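Local coordinates for AztD protein (Citrobacter koseri, PDB 6CMK) that acts as a periplasmic zinc chaperone, binding zinc ions on a beta-propeller and handing one of them directly to the solute-binding protein AztC, at residues B[120-125]-B[139-144]; B[162-167]-B[179-184]; B[217-222]-B[269-274]; B[340-345]-B[366-371]; B[349-354]-B[389-394]. One frame throughout, in Å; residues are numbered along the deposited sequence.

Interaction 1. Residues B[120-125]-B[139-144]; sequences TGKKPG and DGEDSA
Two backbone hydrogen bonds join the segments where Lys-122 and Lys-123 run past Asp-139 and Gly-140. Gly-140 N donates to Lys-122 O (2.9 Å) and Asp-139 N to Lys-123 O (2.8 Å). The backbones come close here, with 4.6 Å between Lys-122 CA and Gly-140 CA. Glu-141 turns its carboxylate back toward the other segment, its chain bent at chi2 (-71°), and OE2 accepts from Lys-122 N at 2.9 Å, although the position of that oxygen is less certain. The aliphatic part of Lys-122 crosses the Glu-141 side chain at about a right angle. Beside them, Lys-123 CB rests on Asp-139 CB at 3.8 Å, while the rest of the lysine leads away. Asp-139 spends its OD2 elsewhere, on ND1 of His-169, a ligand of the high-affinity zinc site 1. The contact thus lies in the loops flanking a blade of the beta-propeller, tying the entry to strand 124-130 to the turn between strands 133-138 and 143-148, and it includes a second-shell carboxylate that probably orients a zinc-binding histidine.

Interaction 2. Residues B[162-167]-B[179-184]; sequences VNVVAP and AVVSIP
Val-164 and Val-181 meet in the seam between two neighbouring blades of the propeller, where the outermost strand of one sheet, 160-163, gives way to the connection leading into the next. Their CG1 methyls touch at 4.2 Å, the two side chains crossing obliquely. Both valines hold CG1 anti to the carbonyl carbon (chi1 -62° in Val-164, -60° in Val-181), and this shared rotamer makes CG1 the methyl that meets its counterpart. Farther along, the ring of Pro-184 presents CG to two side chains: Val-165 CG1 at 4.0 Å, with the valine crossing the ring at about a right angle, and Ala-166 CB at 4.1 Å. The CD corner of the same ring lies 3.7 Å from Val-164 O.

No direct hydrogen bond joins the segments, which belong to separate sheets of the beta-propeller. A water does the bridging instead, donating to Val-164 O (2.9 Å) and to Ser-182 O (2.8 Å), so one water ties the two carbonyls together; Val-164 O also takes a weak bond from Ala-166 N. The chain leaves strand 160-163 through an Asx turn, in which Asn-163 OD1 accepts from Val-165 N at 2.8 Å with the donor above the carbonyl plane. Trp-137 of strand 133-138 packs against both Val-164 and Ser-182, and the Ser-182 hydroxyl is hydrogen-bonded to His-168, next in sequence to the zinc ligand His-169.

Interaction 3. Residues B[217-222]-B[269-274]; sequences GSAGSG and QYFIGN
Gln-269 reaches across to Ser-221 with its whole length. Its CB lies 3.9 Å from Ser-221 OG; CG, anti to the carbonyl carbon, passes 3.8 Å from Ser-221 O; and CD continues beside that same carbonyl. At the tip NE2 donates to Ser-221 O over 3.0 Å in an almost straight bond (171°), with the acceptor in the plane of the amide and the donor tilted 29° from the carbonyl plane. NE2 is also hydrogen-bonded to Asp-223 OD1, its stronger partner, so the amide is held by two oxygens of the neighbouring blade. Ser-221 answers in the other direction: its hydroxyl oxygen, anti to the backbone N, has its main partner in Gly-265 O and also accepts from Tyr-270 N at 3.1 Å. The ring of Phe-271 lies between the strands next to this polar pair, bringing CE1 to 3.4 Å from Ala-219 O and to 3.7 Å from Ser-221 CB, and CD1 up to Ala-219 CB.

Strands 218-221 and 271-274 run nearly antiparallel (162°) yet stay 8.4 Å apart at closest approach, too far for backbone pairing. They belong to separate propeller blades, and the join is chemically mixed: polar side chains bond to backbone groups across it at the Gln-269 end, while Phe-271 supplies the apolar contact farther along.

Interaction 4. Residues B[340-345]-B[366-371]; sequences DPYSMD and DPLKSK
Tyr-342 drives its hydroxyl into the turn formed by Asp-366, Pro-367 and Leu-368, and this is the tight half of the contact. OH donates to Asp-366 OD1 over a short 2.5 Å, meeting the oxygen nearly along its C-O axis; OD1 lies at the ring edge, in plane, while the carboxylate itself is turned 61° from the ring. The same OH accepts from Leu-368 N at 3.2 Å in a fairly straight bond (162°), and these two bonds together fix where the phenol ends. Tyrosine and leucine come tip to tip, with Leu-368 CG and CD1 both 3.7 Å from Tyr-342 CE2, and Pro-367 CD approaches Tyr-342 OH from another direction at 3.5 Å.

The exposed side is looser. Lys-369, its chain bent at chi2 and chi4, brings NZ to 3.4 Å from Asp-340 OD2, a long salt bridge whose hydrogen bond is weak. A water works beside it, donating to Asp-366 OD2 (2.7 Å) and accepting from Asp-340 N and from Lys-369 NZ, so Asp-366 links the tyrosine grip to the solvent side.

Residues 367-369 make a short 3-10 turn between strands 361-366 and 371-376, with a G1 beta bulge where Ser-370 and Lys-371 both face Asp-366. Against this hairpin lies the long loop that follows strand 331-337 in the preceding blade and leads to strand 355-358.

Interaction 5. Residues B[349-354]-B[389-394]; sequences NDPRPR and EGQPFN
Arg-354 and Phe-393 lie side by side and point the same way, the guanidinium and ring planes inclined at 48°. Phe-393 CE1 sits over the centre of the guanidinium, 3.7 Å above its plane, and Arg-354 NH2 is likewise 3.7 Å from Phe-393 CZ. Arg-354 CB and CG pass close to Phe-393 O, CB at 3.3 Å; beyond them the chain bends at chi2 (-69°), which turns CD. Its other end is pinned by its own segment: NH1 donates to Pro-353 O at 2.9 Å, nearly in the guanidinium plane.

Asn-394 runs alongside the arginine too, its amide turned 46° from the guanidinium. A water joins them, accepting from Arg-354 NE at 3.0 Å and from Asn-394 ND2 at 2.6 Å; Asn-394 OD1 is taken by Asn-69. Arg-352 O meets the phenylalanine ring edge in plane, 3.3 Å from Phe-393 CD1. That carbonyl is buried with no hydrogen-bond partner in the model, so the ring's C-H edge is what it faces. Pro-351 CG completes the contact at 3.4 Å from Gln-391 OE1.

Phe-393 and Asn-394 form a classic beta bulge opposite Ala-41, at the start of strand 392-403, which pairs with strand 32-42, the last strand of the modelled chain with the first. The loop 349-354 leads into strand 355-358 of the preceding blade, and Arg-354 also packs on strand 300-305.

In the fold
The five contacts sit round one propeller and fall into two groups with interaction 3 apart from both. Interactions 1 and 2, centres 11 Å apart, share a sheet: Asp-142 O and Ala-144 O probably accept from Val-164 N and Val-162 N. Interaction 1 comes nearest zinc site 1, with the Asp-139 side chain about 6 Å from the ion. Interactions 4 and 5 are closer still, centres 8 Å apart, and interlock along the chain, their segments alternating; Ser-370 OG and Gly-390 O, 2.7 Å apart, probably hydrogen-bond between them. Interaction 3 has its centre 24 Å from those of interactions 1 and 5. Interaction 4 lies away from the zinc sites.

Interaction 1. Residues B[120-125]-B[139-144]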
# COMPACT_ATOMS: atom_id res chain seq x y z
N THR B 120 -10.13 28.40 -3.72
CA THR B 120 -10.08 29.62 -4.51
C THR B 120 -8.93 30.51 -4.09
O THR B 120 -8.57 30.58 -2.91
CB THR B 120 -11.39 30.39 -4.42
OG1 THR B 120 -11.61 30.81 -3.06
CG2 THR B 120 -12.54 29.51 -4.87
N GLY B 121 -8.34 31.15 -5.08
CA GLY B 121 -7.26 32.09 -4.87
C GLY B 121 -6.64 32.42 -6.20
O GLY B 121 -6.90 31.76 -7.22
N LYS B 122 -5.81 33.45 -6.20
CA LYS B 122 -5.22 33.94 -7.44
C LYS B 122 -4.15 32.98 -7.95
O LYS B 122 -3.19 32.67 -7.25
CB LYS B 122 -4.65 35.33 -7.22
CG LYS B 122 -5.73 36.39 -7.05
CD LYS B 122 -5.23 37.69 -6.41
CE LYS B 122 -5.51 37.72 -4.90
NZ LYS B 122 -5.72 39.10 -4.36
N LYS B 123 -4.33 32.52 -9.19
CA LYS B 123 -3.37 31.70 -9.93
C LYS B 123 -2.96 30.43 -9.19
O LYS B 123 -1.77 30.26 -8.85
CB LYS B 123 -2.12 32.53 -10.27
CG LYS B 123 -2.33 33.48 -11.45
CD LYS B 123 -1.08 34.31 -11.74
CE LYS B 123 -1.21 35.73 -11.21
NZ LYS B 123 -2.31 36.49 -11.89
N PRO B 124 -3.88 29.51 -8.93
CA PRO B 124 -3.46 28.24 -8.33
C PRO B 124 -2.38 27.59 -9.18
O PRO B 124 -2.44 27.60 -10.42
CB PRO B 124 -4.75 27.41 -8.28
CG PRO B 124 -5.65 28.03 -9.27
CD PRO B 124 -5.31 29.50 -9.27
N GLY B 125 -1.36 27.07 -8.51
CA GLY B 125 -0.24 26.45 -9.17
C GLY B 125 -0.02 25.03 -8.70
O GLY B 125 -0.92 24.20 -8.84
N ASP B 139 -0.04 31.01 -6.79
CA ASP B 139 1.03 31.90 -7.21
C ASP B 139 0.75 33.36 -6.90
O ASP B 139 1.70 34.15 -6.80
CB ASP B 139 1.28 31.75 -8.71
CG ASP B 139 1.92 30.42 -9.08
OD1 ASP B 139 2.30 29.64 -8.18
OD2 ASP B 139 2.04 30.16 -10.30
N GLY B 140 -0.52 33.76 -6.78
CA GLY B 140 -0.87 35.14 -6.53
C GLY B 140 -1.29 35.45 -5.11
O GLY B 140 -1.73 36.58 -4.84
N GLU B 141 -1.16 34.50 -4.19
CA GLU B 141 -1.55 34.68 -2.81
C GLU B 141 -0.30 34.61 -1.94
O GLU B 141 0.73 34.08 -2.34
CB GLU B 141 -2.57 33.62 -2.36
CG GLU B 141 -3.86 33.58 -3.18
CD GLU B 141 -4.77 34.76 -2.95
OE1 GLU B 141 -4.67 35.38 -1.87
OE2 GLU B 141 -5.57 35.07 -3.85
N ASP B 142 -0.39 35.20 -0.75
CA ASP B 142 0.71 35.13 0.20
C ASP B 142 0.60 33.93 1.12
O ASP B 142 1.35 33.85 2.10
CB ASP B 142 0.78 36.42 1.02
CG ASP B 142 -0.41 36.59 1.95
OD1 ASP B 142 -1.21 35.64 2.11
OD2 ASP B 142 -0.55 37.68 2.53
N SER B 143 -0.32 33.00 0.83
CA SER B 143 -0.52 31.78 1.61
C SER B 143 -0.77 30.60 0.68
O SER B 143 -1.30 30.75 -0.43
CB SER B 143 -1.71 31.92 2.57
OG SER B 143 -1.48 32.93 3.54
N ALA B 144 -0.39 29.42 1.15
CA ALA B 144 -0.80 28.15 0.57
C ALA B 144 -1.92 27.56 1.42
O ALA B 144 -2.10 27.92 2.58
CB ALA B 144 0.37 27.18 0.47

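Interaction 2. Residues B[162-167]-B[179-184]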
# COMPACT_ATOMS: atom_id res chain seq x y z
N VAL B 162 -1.28 28.77 5.22
CA VAL B 162 0.08 28.86 5.72
C VAL B 162 0.78 29.97 4.95
O VAL B 162 0.86 29.93 3.72
CB VAL B 162 0.83 27.52 5.57
CG1 VAL B 162 2.30 27.68 5.95
CG2 VAL B 162 0.14 26.45 6.41
N ASN B 163 1.27 30.97 5.67
CA ASN B 163 1.91 32.10 5.03
C ASN B 163 3.22 31.68 4.37
O ASN B 163 4.01 30.93 4.95
CB ASN B 163 2.17 33.20 6.06
CG ASN B 163 2.72 34.47 5.45
OD1 ASN B 163 3.93 34.62 5.31
ND2 ASN B 163 1.83 35.39 5.08
N VAL B 164 3.45 32.17 3.16
CA VAL B 164 4.65 31.86 2.40
C VAL B 164 5.46 33.12 2.08
O VAL B 164 6.29 33.12 1.18
CB VAL B 164 4.31 31.06 1.12
CG1 VAL B 164 3.67 29.74 1.50
CG2 VAL B 164 3.37 31.85 0.22
N VAL B 165 5.19 34.19 2.84
CA VAL B 165 6.00 35.41 2.94
C VAL B 165 5.63 36.37 1.81
O VAL B 165 5.26 37.52 2.05
CB VAL B 165 7.51 35.11 2.95
CG1 VAL B 165 8.31 36.41 2.90
CG2 VAL B 165 7.89 34.35 4.21
N ALA B 166 5.75 35.91 0.56
CA ALA B 166 5.42 36.76 -0.57
C ALA B 166 4.91 35.89 -1.70
O ALA B 166 5.41 34.76 -1.89
CB ALA B 166 6.62 37.58 -1.05
N PRO B 167 3.93 36.36 -2.46
CA PRO B 167 3.47 35.59 -3.63
C PRO B 167 4.62 35.29 -4.58
O PRO B 167 5.38 36.17 -4.98
CB PRO B 167 2.44 36.52 -4.28
CG PRO B 167 1.96 37.39 -3.17
CD PRO B 167 3.13 37.58 -2.27
N ALA B 179 4.92 21.84 7.21
CA ALA B 179 5.01 21.85 5.76
C ALA B 179 6.41 22.30 5.37
O ALA B 179 7.12 22.93 6.16
CB ALA B 179 3.97 22.77 5.10
N VAL B 180 6.82 21.95 4.16
CA VAL B 180 8.01 22.52 3.54
C VAL B 180 7.54 23.44 2.44
O VAL B 180 6.76 23.04 1.57
CB VAL B 180 8.94 21.43 2.98
CG1 VAL B 180 10.06 22.06 2.15
CG2 VAL B 180 9.52 20.60 4.12
N VAL B 181 8.00 24.69 2.47
CA VAL B 181 7.58 25.68 1.49
C VAL B 181 8.81 26.31 0.88
O VAL B 181 9.87 26.44 1.51
CB VAL B 181 6.68 26.78 2.10
CG1 VAL B 181 5.42 26.17 2.69
CG2 VAL B 181 7.42 27.58 3.15
N SER B 182 8.66 26.73 -0.37
CA SER B 182 9.71 27.44 -1.06
C SER B 182 9.83 28.86 -0.52
O SER B 182 8.87 29.44 -0.00
CB SER B 182 9.42 27.46 -2.55
OG SER B 182 8.13 27.99 -2.79
N ILE B 183 11.03 29.41 -0.64
CA ILE B 183 11.38 30.72 -0.11
C ILE B 183 11.41 31.71 -1.27
O ILE B 183 12.13 31.47 -2.24
CB ILE B 183 12.75 30.68 0.59
CG1 ILE B 183 12.72 29.69 1.77
CG2 ILE B 183 13.19 32.07 1.03
CD1 ILE B 183 14.10 29.30 2.24
N PRO B 184 10.65 32.80 -1.24
CA PRO B 184 10.69 33.73 -2.37
C PRO B 184 12.04 34.42 -2.46
O PRO B 184 12.72 34.64 -1.45
CB PRO B 184 9.58 34.74 -2.05
CG PRO B 184 9.47 34.71 -0.55
CD PRO B 184 9.75 33.27 -0.16
O HOH W 1 8.00 30.99 2.15

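Interaction 3. Residues B[217-222]-B[269-274]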
# COMPACT_ATOMS: atom_id res chain seq x y z
N GLY B 217 10.43 22.37 -9.65
CA GLY B 217 10.33 20.93 -9.87
C GLY B 217 10.14 20.20 -8.56
O GLY B 217 10.83 20.47 -7.57
N SER B 218 9.22 19.25 -8.55
CA SER B 218 8.81 18.59 -7.32
C SER B 218 8.17 17.24 -7.64
O SER B 218 7.42 17.11 -8.60
CB SER B 218 7.81 19.46 -6.54
OG SER B 218 6.77 19.88 -7.41
N ALA B 219 8.47 16.24 -6.81
CA ALA B 219 7.83 14.94 -6.93
C ALA B 219 8.12 14.14 -5.68
O ALA B 219 9.11 14.38 -4.99
CB ALA B 219 8.31 14.16 -8.15
N GLY B 220 7.27 13.15 -5.42
CA GLY B 220 7.47 12.22 -4.33
C GLY B 220 7.73 10.82 -4.83
O GLY B 220 7.23 10.42 -5.88
N SER B 221 8.51 10.06 -4.06
CA SER B 221 8.73 8.65 -4.36
C SER B 221 8.87 7.93 -3.03
O SER B 221 9.87 8.09 -2.33
CB SER B 221 9.97 8.46 -5.22
OG SER B 221 10.13 7.09 -5.60
N GLY B 222 7.87 7.14 -2.69
CA GLY B 222 7.88 6.51 -1.37
C GLY B 222 7.95 7.57 -0.29
O GLY B 222 7.27 8.59 -0.35
N GLN B 269 11.86 3.33 -5.34
CA GLN B 269 12.20 4.72 -5.03
C GLN B 269 13.24 5.25 -6.01
O GLN B 269 14.39 4.81 -6.00
CB GLN B 269 12.69 4.86 -3.60
CG GLN B 269 11.58 4.72 -2.60
CD GLN B 269 12.01 5.09 -1.20
OE1 GLN B 269 12.67 4.32 -0.51
NE2 GLN B 269 11.68 6.31 -0.78
N TYR B 270 12.83 6.23 -6.82
CA TYR B 270 13.73 6.95 -7.71
C TYR B 270 13.02 8.20 -8.18
O TYR B 270 11.80 8.33 -8.07
CB TYR B 270 14.17 6.10 -8.92
CG TYR B 270 13.05 5.78 -9.89
CD1 TYR B 270 12.27 4.64 -9.76
CD2 TYR B 270 12.78 6.63 -10.96
CE1 TYR B 270 11.25 4.35 -10.66
CE2 TYR B 270 11.77 6.35 -11.85
CZ TYR B 270 11.01 5.22 -11.71
OH TYR B 270 10.01 4.96 -12.60
N PHE B 271 13.81 9.12 -8.76
CA PHE B 271 13.26 10.28 -9.44
C PHE B 271 13.81 10.33 -10.85
O PHE B 271 14.92 9.87 -11.12
CB PHE B 271 13.60 11.57 -8.68
CG PHE B 271 13.04 11.59 -7.30
CD1 PHE B 271 11.71 11.87 -7.09
CD2 PHE B 271 13.85 11.28 -6.21
CE1 PHE B 271 11.18 11.86 -5.82
CE2 PHE B 271 13.32 11.27 -4.94
CZ PHE B 271 11.99 11.56 -4.74
N ILE B 272 13.00 10.85 -11.76
CA ILE B 272 13.46 11.22 -13.09
C ILE B 272 13.24 12.71 -13.24
O ILE B 272 12.16 13.23 -12.93
CB ILE B 272 12.74 10.43 -14.19
CG1 ILE B 272 13.04 8.94 -14.04
CG2 ILE B 272 13.20 10.91 -15.58
CD1 ILE B 272 12.26 8.07 -15.01
N GLY B 273 14.28 13.41 -13.67
CA GLY B 273 14.17 14.82 -13.96
C GLY B 273 14.53 15.11 -15.39
O GLY B 273 15.24 14.33 -16.04
N ASN B 274 14.04 16.23 -15.92
CA ASN B 274 14.66 16.74 -17.13
C ASN B 274 16.06 17.25 -16.79
O ASN B 274 16.46 17.35 -15.63
CB ASN B 274 13.78 17.82 -17.77
CG ASN B 274 13.68 19.09 -16.95
OD1 ASN B 274 13.78 19.09 -15.73
ND2 ASN B 274 13.46 20.21 -17.64

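Interaction 4. Residues B[340-345]-B[366-371]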
# COMPACT_ATOMS: atom_id res chain seq x y z
N ASP B 340 1.83 11.83 -35.03
CA ASP B 340 2.69 12.67 -35.85
C ASP B 340 3.59 13.50 -34.94
O ASP B 340 3.28 13.71 -33.77
CB ASP B 340 1.87 13.59 -36.75
CG ASP B 340 1.26 12.88 -37.94
OD1 ASP B 340 1.91 11.96 -38.49
OD2 ASP B 340 0.13 13.24 -38.32
N PRO B 341 4.71 14.01 -35.47
CA PRO B 341 5.55 14.88 -34.65
C PRO B 341 4.78 16.07 -34.10
O PRO B 341 3.85 16.59 -34.73
CB PRO B 341 6.65 15.33 -35.62
CG PRO B 341 6.70 14.28 -36.65
CD PRO B 341 5.28 13.80 -36.81
N TYR B 342 5.16 16.49 -32.90
CA TYR B 342 4.75 17.75 -32.31
C TYR B 342 6.03 18.56 -32.06
O TYR B 342 6.42 18.75 -30.90
CB TYR B 342 3.97 17.53 -31.01
CG TYR B 342 2.50 17.13 -31.10
CD1 TYR B 342 2.12 15.82 -31.41
CD2 TYR B 342 1.50 18.04 -30.77
CE1 TYR B 342 0.77 15.46 -31.44
CE2 TYR B 342 0.16 17.68 -30.80
CZ TYR B 342 -0.21 16.39 -31.14
OH TYR B 342 -1.55 16.07 -31.15
N SER B 343 6.69 18.99 -33.13
CA SER B 343 7.94 19.74 -33.00
C SER B 343 7.71 20.98 -32.15
O SER B 343 6.89 21.83 -32.50
CB SER B 343 8.45 20.13 -34.39
OG SER B 343 9.63 20.90 -34.31
N MET B 344 8.43 21.11 -31.04
CA MET B 344 8.09 22.17 -30.10
C MET B 344 8.84 23.47 -30.34
O MET B 344 8.37 24.53 -29.90
CB MET B 344 8.29 21.71 -28.64
CG MET B 344 9.50 20.85 -28.28
SD MET B 344 9.09 19.53 -27.10
CE MET B 344 8.04 20.36 -25.88
N ASP B 345 9.96 23.45 -31.06
CA ASP B 345 10.69 24.67 -31.36
C ASP B 345 9.78 25.72 -31.99
O ASP B 345 9.37 25.57 -33.14
CB ASP B 345 11.86 24.39 -32.31
N ASP B 366 -3.70 12.60 -27.96
CA ASP B 366 -3.32 13.16 -29.26
C ASP B 366 -4.27 14.32 -29.49
O ASP B 366 -5.25 14.19 -30.23
CB ASP B 366 -3.40 12.11 -30.37
CG ASP B 366 -2.74 12.57 -31.65
OD1 ASP B 366 -2.50 13.79 -31.77
OD2 ASP B 366 -2.48 11.73 -32.55
N PRO B 367 -4.02 15.46 -28.85
CA PRO B 367 -5.05 16.52 -28.83
C PRO B 367 -5.47 16.99 -30.22
O PRO B 367 -6.66 17.23 -30.43
CB PRO B 367 -4.40 17.64 -28.01
CG PRO B 367 -2.97 17.26 -27.81
CD PRO B 367 -2.88 15.78 -27.97
N LEU B 368 -4.54 17.12 -31.16
CA LEU B 368 -4.89 17.63 -32.48
C LEU B 368 -5.75 16.65 -33.27
O LEU B 368 -6.36 17.06 -34.26
CB LEU B 368 -3.61 17.95 -33.27
CG LEU B 368 -2.71 19.01 -32.63
CD1 LEU B 368 -1.60 19.40 -33.59
CD2 LEU B 368 -3.50 20.23 -32.19
N LYS B 369 -5.81 15.38 -32.87
CA LYS B 369 -6.64 14.39 -33.55
C LYS B 369 -7.86 13.98 -32.73
O LYS B 369 -8.61 13.09 -33.15
CB LYS B 369 -5.81 13.16 -33.89
CG LYS B 369 -4.62 13.44 -34.80
CD LYS B 369 -5.04 13.76 -36.23
CE LYS B 369 -3.82 13.91 -37.13
NZ LYS B 369 -3.04 12.65 -37.27
N SER B 370 -8.09 14.61 -31.58
CA SER B 370 -9.24 14.31 -30.74
C SER B 370 -9.33 12.82 -30.42
O SER B 370 -10.38 12.19 -30.55
CB SER B 370 -10.53 14.79 -31.41
OG SER B 370 -10.46 16.15 -31.77
N LYS B 371 -8.20 12.25 -29.98
CA LYS B 371 -8.21 10.84 -29.62
C LYS B 371 -7.15 10.56 -28.57
O LYS B 371 -6.27 11.38 -28.31
CB LYS B 371 -8.00 9.94 -30.85
CG LYS B 371 -6.64 10.03 -31.53
CD LYS B 371 -6.57 9.20 -32.84
CE LYS B 371 -7.57 9.69 -33.90
NZ LYS B 371 -7.65 8.82 -35.11
O HOH W 2 -1.09 12.67 -34.67

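Interaction 5. Residues B[349-354]-B[389-394]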
# COMPACT_ATOMS: atom_id res chain seq x y z
N ASN B 349 3.70 26.73 -26.65
CA ASN B 349 2.47 26.85 -25.87
C ASN B 349 1.35 25.94 -26.33
O ASN B 349 0.37 25.76 -25.60
CB ASN B 349 1.98 28.30 -25.89
CG ASN B 349 2.99 29.27 -25.30
OD1 ASN B 349 3.93 28.87 -24.62
ND2 ASN B 349 2.80 30.56 -25.56
N ASP B 350 1.46 25.34 -27.52
CA ASP B 350 0.34 24.61 -28.08
C ASP B 350 0.15 23.26 -27.38
O ASP B 350 1.10 22.70 -26.84
CB ASP B 350 0.56 24.39 -29.58
CG ASP B 350 0.39 25.66 -30.38
OD1 ASP B 350 -0.73 26.22 -30.38
OD2 ASP B 350 1.38 26.12 -31.00
N PRO B 351 -1.08 22.73 -27.38
CA PRO B 351 -1.31 21.39 -26.81
C PRO B 351 -0.45 20.35 -27.50
O PRO B 351 -0.24 20.39 -28.71
CB PRO B 351 -2.80 21.15 -27.09
CG PRO B 351 -3.11 22.04 -28.25
CD PRO B 351 -2.29 23.27 -28.02
N ARG B 352 0.04 19.37 -26.75
CA ARG B 352 0.92 18.25 -27.01
C ARG B 352 0.50 17.02 -26.23
O ARG B 352 -0.19 17.13 -25.21
CB ARG B 352 2.38 18.59 -26.69
CG ARG B 352 2.85 19.78 -27.48
CD ARG B 352 4.33 19.75 -27.78
NE ARG B 352 4.73 20.99 -28.42
CZ ARG B 352 4.80 22.16 -27.79
NH1 ARG B 352 4.52 22.24 -26.49
NH2 ARG B 352 5.16 23.25 -28.46
N PRO B 353 0.91 15.84 -26.68
CA PRO B 353 0.54 14.60 -25.99
C PRO B 353 0.95 14.55 -24.52
O PRO B 353 1.96 15.12 -24.10
CB PRO B 353 1.28 13.54 -26.80
CG PRO B 353 1.26 14.11 -28.19
CD PRO B 353 1.54 15.57 -27.98
N ARG B 354 0.15 13.81 -23.74
CA ARG B 354 0.43 13.48 -22.35
C ARG B 354 0.18 11.99 -22.16
O ARG B 354 -0.69 11.41 -22.82
CB ARG B 354 -0.46 14.30 -21.39
CG ARG B 354 -0.24 15.83 -21.48
CD ARG B 354 1.14 16.14 -20.93
NE ARG B 354 1.45 17.57 -20.84
CZ ARG B 354 2.16 18.25 -21.73
NH1 ARG B 354 2.62 17.67 -22.83
NH2 ARG B 354 2.40 19.54 -21.51
N GLU B 389 -13.94 14.10 -27.97
CA GLU B 389 -14.13 15.34 -28.70
C GLU B 389 -13.31 16.46 -28.07
O GLU B 389 -13.07 16.48 -26.86
CB GLU B 389 -15.61 15.71 -28.77
CG GLU B 389 -16.37 15.69 -27.45
CD GLU B 389 -17.86 15.90 -27.65
OE1 GLU B 389 -18.35 15.64 -28.77
OE2 GLU B 389 -18.54 16.32 -26.69
N GLY B 390 -12.85 17.37 -28.92
CA GLY B 390 -12.03 18.47 -28.46
C GLY B 390 -10.54 18.23 -28.61
O GLY B 390 -10.09 17.56 -29.54
N GLN B 391 -9.78 18.80 -27.68
CA GLN B 391 -8.33 18.67 -27.63
C GLN B 391 -7.98 18.00 -26.31
O GLN B 391 -7.55 18.66 -25.36
CB GLN B 391 -7.64 20.02 -27.77
CG GLN B 391 -7.68 20.56 -29.17
CD GLN B 391 -6.68 21.67 -29.37
OE1 GLN B 391 -5.85 21.62 -30.28
NE2 GLN B 391 -6.75 22.68 -28.52
N PRO B 392 -8.17 16.68 -26.22
CA PRO B 392 -7.80 15.99 -24.98
C PRO B 392 -6.32 16.20 -24.70
O PRO B 392 -5.47 15.98 -25.57
CB PRO B 392 -8.13 14.53 -25.28
CG PRO B 392 -8.13 14.43 -26.77
CD PRO B 392 -8.60 15.75 -27.27
N PHE B 393 -6.02 16.66 -23.49
CA PHE B 393 -4.69 17.16 -23.18
C PHE B 393 -4.14 16.48 -21.92
O PHE B 393 -3.52 15.42 -22.01
CB PHE B 393 -4.77 18.68 -23.05
CG PHE B 393 -3.47 19.36 -22.77
CD1 PHE B 393 -2.30 18.96 -23.40
CD2 PHE B 393 -3.42 20.43 -21.90
CE1 PHE B 393 -1.10 19.60 -23.14
CE2 PHE B 393 -2.23 21.07 -21.64
CZ PHE B 393 -1.07 20.66 -22.26
N ASN B 394 -4.37 17.07 -20.75
CA ASN B 394 -3.87 16.48 -19.51
C ASN B 394 -4.67 15.24 -19.13
O ASN B 394 -5.88 15.17 -19.31
CB ASN B 394 -3.94 17.50 -18.36
CG ASN B 394 -3.02 18.67 -18.57
OD1 ASN B 394 -3.42 19.84 -18.41
ND2 ASN B 394 -1.78 18.39 -18.92
O HOH W 3 0.36 19.87 -19.17